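Local coordinates for protein sensory box/response regulator (Mycobacterium smegmatis, PDB 5YRP) that belongs to the sensory box/response regulator proteins and is represented by an EAL domain that holds a magnesium ion, at residues P12-R17 with F226-P231; A64-S69 with K105-P110. One frame throughout, in Å; residues are numbered along the deposited sequence.

Contact 1. Residues P12-R17 with F226-P231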
loop_
_atom_site.group_PDB
_atom_site.type_symbol
_atom_site.label_atom_id
_atom_site.label_comp_id
_atom_site.label_asym_id
_atom_site.label_seq_id
_atom_site.Cartn_x
_atom_site.Cartn_y
_atom_site.Cartn_z
ATOM N N PRO A 12 14.375 -20.282 8.317
ATOM C CA PRO A 12 15.575 -19.465 8.412
ATOM C C PRO A 12 15.648 -18.391 7.340
ATOM O O PRO A 12 15.126 -18.556 6.234
ATOM C CB PRO A 12 16.708 -20.473 8.234
ATOM C CG PRO A 12 16.122 -21.549 7.413
ATOM C CD PRO A 12 14.658 -21.605 7.732
ATOM N N GLU A 13 16.310 -17.300 7.702
ATOM C CA GLU A 13 16.480 -16.140 6.843
ATOM C C GLU A 13 17.955 -15.983 6.526
ATOM O O GLU A 13 18.761 -15.706 7.416
ATOM C CB GLU A 13 15.977 -14.895 7.563
ATOM C CG GLU A 13 16.185 -13.597 6.809
ATOM C CD GLU A 13 15.787 -12.404 7.643
ATOM O OE1 GLU A 13 16.477 -11.369 7.569
ATOM O OE2 GLU A 13 14.790 -12.506 8.390
ATOM N N ILE A 14 18.302 -16.140 5.255
ATOM C CA ILE A 14 19.701 -16.179 4.869
ATOM C C ILE A 14 20.124 -14.966 4.050
ATOM O O ILE A 14 19.302 -14.288 3.445
ATOM C CB ILE A 14 20.031 -17.468 4.088
ATOM C CG1 ILE A 14 19.341 -17.480 2.724
ATOM C CG2 ILE A 14 19.620 -18.694 4.893
ATOM C CD1 ILE A 14 19.973 -18.457 1.757
ATOM N N ASP A 15 21.426 -14.701 4.066
ATOM C CA ASP A 15 22.052 -13.795 3.123
ATOM C C ASP A 15 22.250 -14.562 1.823
ATOM O O ASP A 15 23.014 -15.519 1.776
ATOM C CB ASP A 15 23.405 -13.328 3.662
ATOM C CG ASP A 15 24.080 -12.303 2.763
ATOM O OD1 ASP A 15 23.544 -11.984 1.679
ATOM O OD2 ASP A 15 25.162 -11.813 3.150
HETATM N N MSE A 16 21.567 -14.136 0.768
HETATM C CA MSE A 16 21.591 -14.859 -0.505
HETATM C C MSE A 16 22.885 -14.736 -1.252
HETATM O O MSE A 16 23.122 -15.471 -2.215
HETATM C CB MSE A 16 20.506 -14.307 -1.401
HETATM C CG MSE A 16 19.133 -14.648 -0.859
HETATM SE SE MSE A 16 17.843 -14.111 -2.239
HETATM C CE MSE A 16 17.986 -12.157 -2.017
ATOM N N ARG A 17 23.721 -13.791 -0.835
ATOM C CA ARG A 17 25.061 -13.648 -1.386
ATOM C C ARG A 17 25.945 -14.785 -0.872
ATOM O O ARG A 17 26.525 -15.536 -1.652
ATOM C CB ARG A 17 25.663 -12.293 -0.994
ATOM C CG ARG A 17 24.847 -11.082 -1.442
ATOM C CD ARG A 17 25.451 -9.760 -0.981
ATOM N NE ARG A 17 25.548 -9.660 0.477
ATOM C CZ ARG A 17 25.772 -8.535 1.156
ATOM N NH1 ARG A 17 25.839 -8.572 2.484
ATOM N NH2 ARG A 17 25.924 -7.374 0.523
ATOM N N PHE A 226 11.459 -21.452 0.225
ATOM C CA PHE A 226 11.662 -22.899 0.070
ATOM C C PHE A 226 12.947 -23.207 -0.704
ATOM O O PHE A 226 13.630 -24.192 -0.421
ATOM C CB PHE A 226 10.466 -23.566 -0.637
ATOM C CG PHE A 226 9.170 -23.528 0.148
ATOM C CD1 PHE A 226 9.127 -23.876 1.499
ATOM C CD2 PHE A 226 7.975 -23.181 -0.481
ATOM C CE1 PHE A 226 7.929 -23.848 2.205
ATOM C CE2 PHE A 226 6.776 -23.155 0.222
ATOM C CZ PHE A 226 6.754 -23.489 1.566
ATOM N N LEU A 227 13.261 -22.358 -1.677
ATOM C CA LEU A 227 14.494 -22.469 -2.458
ATOM C C LEU A 227 15.735 -22.291 -1.590
ATOM O O LEU A 227 16.723 -23.000 -1.753
ATOM C CB LEU A 227 14.510 -21.406 -3.552
ATOM C CG LEU A 227 15.689 -21.465 -4.527
ATOM C CD1 LEU A 227 15.458 -22.536 -5.581
ATOM C CD2 LEU A 227 15.908 -20.108 -5.175
ATOM N N LEU A 228 15.675 -21.320 -0.686
ATOM C CA LEU A 228 16.792 -20.990 0.193
ATOM C C LEU A 228 16.913 -22.018 1.313
ATOM O O LEU A 228 17.977 -22.603 1.528
ATOM C CB LEU A 228 16.596 -19.592 0.782
ATOM C CG LEU A 228 16.883 -18.399 -0.138
ATOM C CD1 LEU A 228 16.291 -18.550 -1.530
ATOM C CD2 LEU A 228 16.381 -17.116 0.500
ATOM N N SER A 229 15.813 -22.221 2.027
ATOM C CA SER A 229 15.740 -23.242 3.059
ATOM C C SER A 229 14.307 -23.470 3.508
ATOM O O SER A 229 13.551 -22.523 3.713
ATOM C CB SER A 229 16.579 -22.849 4.264
ATOM O OG SER A 229 16.294 -23.701 5.359
ATOM N N LYS A 230 13.958 -24.740 3.688
ATOM C CA LYS A 230 12.621 -25.128 4.138
ATOM C C LYS A 230 12.475 -24.760 5.612
ATOM O O LYS A 230 13.479 -24.564 6.303
ATOM C CB LYS A 230 12.393 -26.639 3.984
ATOM C CG LYS A 230 12.796 -27.251 2.645
ATOM C CD LYS A 230 11.842 -26.878 1.519
ATOM C CE LYS A 230 12.358 -27.351 0.164
ATOM N NZ LYS A 230 12.473 -28.835 0.066
ATOM N N PRO A 231 11.228 -24.653 6.101
ATOM C CA PRO A 231 11.043 -24.492 7.543
ATOM C C PRO A 231 11.387 -25.772 8.306
ATOM O O PRO A 231 10.915 -26.852 7.948
ATOM C CB PRO A 231 9.555 -24.155 7.673
ATOM C CG PRO A 231 9.156 -23.630 6.342
ATOM C CD PRO A 231 9.984 -24.395 5.357
#
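Ile14 and Leu228 make the main apolar contact between the end of strand 7-15 and the loop 226-231. The Ile14 side chain crosses that of Leu228 at a slant. Ile14 CD1 reaches Leu228 CG at 3.6 Å. Ile14 CG1 lies 3.7 Å from Leu228 CD2. CG1 of Ile14 sits between the backbone N and the carbonyl carbon (chi1 68°), which places this branch on the side of Leu228. The same CD2 branch of Leu228 also touches CG of the selenomethionine Met16, 3.9 Å away. Val206 and Ala223 add to the apolar surroundings of Leu228, and helix 209-218 packs on Met16.

A second patch joins Pro12 to the Ser229 side chain and the Lys230 carbonyl, which rest against the CG and CD side of the proline ring. Pro12 CD is 3.5 Å from Lys230 O. Ser229 OG donates a hydrogen bond of 3.1 Å to this same Lys230 O. With OG anti to the backbone N (chi1 168°), the hydroxyl lies against Pro12 CG. The loop therefore bonds to itself here, and no hydrogen bond crosses between the two segments.

Beyond the contact, Asp15 and Arg17 pair within 12-17. Asp15 OD1 takes the backbone N of Arg17 at 3.1 Å, from above the carboxylate plane, which makes an Asx turn. The same OD1 offers its syn lone pair to Arg17 NE at 3.3 Å in a salt bridge. Arg17 also forms a cation-pi pair with Tyr221, and Glu13 forms salt bridges to Arg222 and Arg83.

Backbone bonds tie Ile14 to Ala223 and Met16 to Tyr221. The first strand thus meets the last. This closure belongs to the modified TIM barrel of EAL domains, in which the first strand runs antiparallel to the second.

Contact 2. Residues A64-S69 with K105-P110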
loop_
_atom_site.group_PDB
_atom_site.type_symbol
_atom_site.label_atom_id
_atom_site.label_comp_id
_atom_site.label_asym_id
_atom_site.label_seq_id
_atom_site.Cartn_x
_atom_site.Cartn_y
_atom_site.Cartn_z
ATOM N N ALA A 64 9.659 -19.814 21.729
ATOM C CA ALA A 64 10.664 -19.447 20.730
ATOM C C ALA A 64 11.907 -18.898 21.411
ATOM O O ALA A 64 13.019 -19.327 21.121
ATOM C CB ALA A 64 10.102 -18.422 19.758
ATOM N N CYS A 65 11.698 -17.949 22.319
ATOM C CA CYS A 65 12.779 -17.359 23.108
ATOM C C CYS A 65 13.508 -18.397 23.954
ATOM O O CYS A 65 14.723 -18.334 24.109
ATOM C CB CYS A 65 12.229 -16.259 24.013
ATOM S SG CYS A 65 11.729 -14.762 23.132
ATOM N N ALA A 66 12.757 -19.344 24.501
ATOM C CA ALA A 66 13.337 -20.430 25.286
ATOM C C ALA A 66 14.241 -21.290 24.418
ATOM O O ALA A 66 15.401 -21.517 24.752
ATOM C CB ALA A 66 12.240 -21.282 25.898
ATOM N N GLU A 67 13.690 -21.757 23.301
ATOM C CA GLU A 67 14.429 -22.563 22.328
ATOM C C GLU A 67 15.613 -21.798 21.742
ATOM O O GLU A 67 16.649 -22.384 21.444
ATOM C CB GLU A 67 13.481 -23.016 21.210
ATOM C CG GLU A 67 14.123 -23.802 20.071
ATOM C CD GLU A 67 14.762 -25.108 20.511
ATOM O OE1 GLU A 67 14.433 -25.614 21.606
ATOM O OE2 GLU A 67 15.591 -25.636 19.741
ATOM N N PHE A 68 15.445 -20.490 21.582
ATOM C CA PHE A 68 16.486 -19.622 21.033
ATOM C C PHE A 68 17.687 -19.545 21.978
ATOM O O PHE A 68 18.830 -19.669 21.541
ATOM C CB PHE A 68 15.895 -18.230 20.741
ATOM C CG PHE A 68 16.877 -17.228 20.181
ATOM C CD1 PHE A 68 17.906 -17.611 19.331
ATOM C CD2 PHE A 68 16.734 -15.878 20.473
ATOM C CE1 PHE A 68 18.793 -16.677 18.817
ATOM C CE2 PHE A 68 17.615 -14.939 19.960
ATOM C CZ PHE A 68 18.647 -15.340 19.131
ATOM N N SER A 69 17.427 -19.369 23.270
ATOM C CA SER A 69 18.499 -19.323 24.269
ATOM C C SER A 69 19.246 -20.659 24.383
ATOM O O SER A 69 20.435 -20.680 24.691
ATOM C CB SER A 69 17.952 -18.904 25.636
ATOM O OG SER A 69 17.056 -19.876 26.141
ATOM N N LYS A 105 14.622 -11.172 29.794
ATOM C CA LYS A 105 15.322 -11.227 31.077
ATOM C C LYS A 105 15.441 -12.682 31.528
ATOM O O LYS A 105 16.506 -13.127 31.957
ATOM C CB LYS A 105 14.554 -10.414 32.128
ATOM C CG LYS A 105 15.170 -10.411 33.523
ATOM C CD LYS A 105 16.408 -9.533 33.593
ATOM C CE LYS A 105 17.286 -9.896 34.779
ATOM N NZ LYS A 105 18.618 -9.235 34.689
ATOM N N GLU A 106 14.334 -13.409 31.410
ATOM C CA GLU A 106 14.237 -14.800 31.843
ATOM C C GLU A 106 15.221 -15.717 31.116
ATOM O O GLU A 106 15.953 -16.479 31.751
ATOM C CB GLU A 106 12.804 -15.305 31.641
ATOM C CG GLU A 106 12.542 -16.711 32.162
ATOM C CD GLU A 106 11.096 -17.139 32.000
ATOM O OE1 GLU A 106 10.820 -18.352 32.125
ATOM O OE2 GLU A 106 10.232 -16.269 31.752
ATOM N N PHE A 107 15.233 -15.634 29.788
ATOM C CA PHE A 107 16.062 -16.517 28.955
ATOM C C PHE A 107 17.388 -15.886 28.513
ATOM O O PHE A 107 18.021 -16.356 27.562
ATOM C CB PHE A 107 15.265 -16.980 27.733
ATOM C CG PHE A 107 14.006 -17.720 28.082
ATOM C CD1 PHE A 107 14.064 -18.992 28.636
ATOM C CD2 PHE A 107 12.764 -17.146 27.863
ATOM C CE1 PHE A 107 12.906 -19.677 28.961
ATOM C CE2 PHE A 107 11.602 -17.826 28.183
ATOM C CZ PHE A 107 11.672 -19.093 28.734
ATOM N N GLY A 108 17.797 -14.825 29.206
ATOM C CA GLY A 108 19.099 -14.193 28.989
ATOM C C GLY A 108 19.376 -13.799 27.553
ATOM O O GLY A 108 20.512 -13.890 27.087
ATOM N N LEU A 109 18.335 -13.369 26.848
ATOM C CA LEU A 109 18.479 -12.941 25.462
ATOM C C LEU A 109 18.922 -11.483 25.449
ATOM O O LEU A 109 18.329 -10.656 26.144
ATOM C CB LEU A 109 17.165 -13.116 24.701
ATOM C CG LEU A 109 16.687 -14.564 24.538
ATOM C CD1 LEU A 109 15.288 -14.610 23.945
ATOM C CD2 LEU A 109 17.644 -15.374 23.678
ATOM N N PRO A 110 19.974 -11.164 24.674
ATOM C CA PRO A 110 20.538 -9.818 24.714
ATOM C C PRO A 110 19.746 -8.795 23.908
ATOM O O PRO A 110 18.782 -9.140 23.230
ATOM C CB PRO A 110 21.932 -10.010 24.110
ATOM C CG PRO A 110 21.766 -11.133 23.154
ATOM C CD PRO A 110 20.695 -12.029 23.721
#
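Phe107 lays one face of its ring over Ala66. The Ala66 CB lies 3.9 Å from the Phe107 ring centroid and 26° off the ring normal, a CH-pi contact. The nearest ring atom to Ala66 CB is Phe107 CE1, at 3.5 Å. CG of Phe107 is anti to the carbonyl carbon (chi1 -59°), which sets it on the side of Ala66. The opposite face of the ring is covered by Glu106 CG from its own segment, so the ring is sandwiched between aliphatic groups.

Ser69 meets the backbone of the same phenylalanine. Its CB approaches Phe107 O, while Ser69 OG turns back to its own helix and donates to Ala66 O at 2.7 Å.

Segment 64-69 lies in helix 52-73. Segment 105-110 carries the end of helix 96-106 and the loop after it. These are successive outer helices of the TIM-barrel-like EAL fold. Gly108 has positive phi just past the helix end, and the chain turns off toward strand 114-119.

Leu109 brings its two methyl branches to different partners. CD1 touches Cys65 CB at 3.5 Å and lies 3.7 Å from Cys65 SG. CD2 comes against the Phe68 ring, with Phe68 CD2 nearest at 3.4 Å; the two side chains lie at a slant. Phe68 also packs on Leu82 of strand 81-86, and Ile103 of helix 96-106 touches Cys65.

Contacts 1 and 2 share no secondary-structure element. Their centres lie 23 Å apart and their nearest atoms about 11 Å. Both are partly buried, but contact 1 is closer to the chain centre, about 13 Å against 17 Å. It sits where the first and last strands of the barrel meet, so it joins residues 209 positions apart. Contact 2 lies in the outer helical layer and joins helix 52-73 to the end of the next helix and the loop beyond it, the closest ends 36 positions apart. Neither has a hydrogen bond between its segments. Contact 1 pairs aliphatic groups beside a serine and a loop carbonyl. Contact 2 sets Phe107 on Ala66 and Leu109 against Cys65 and Phe68.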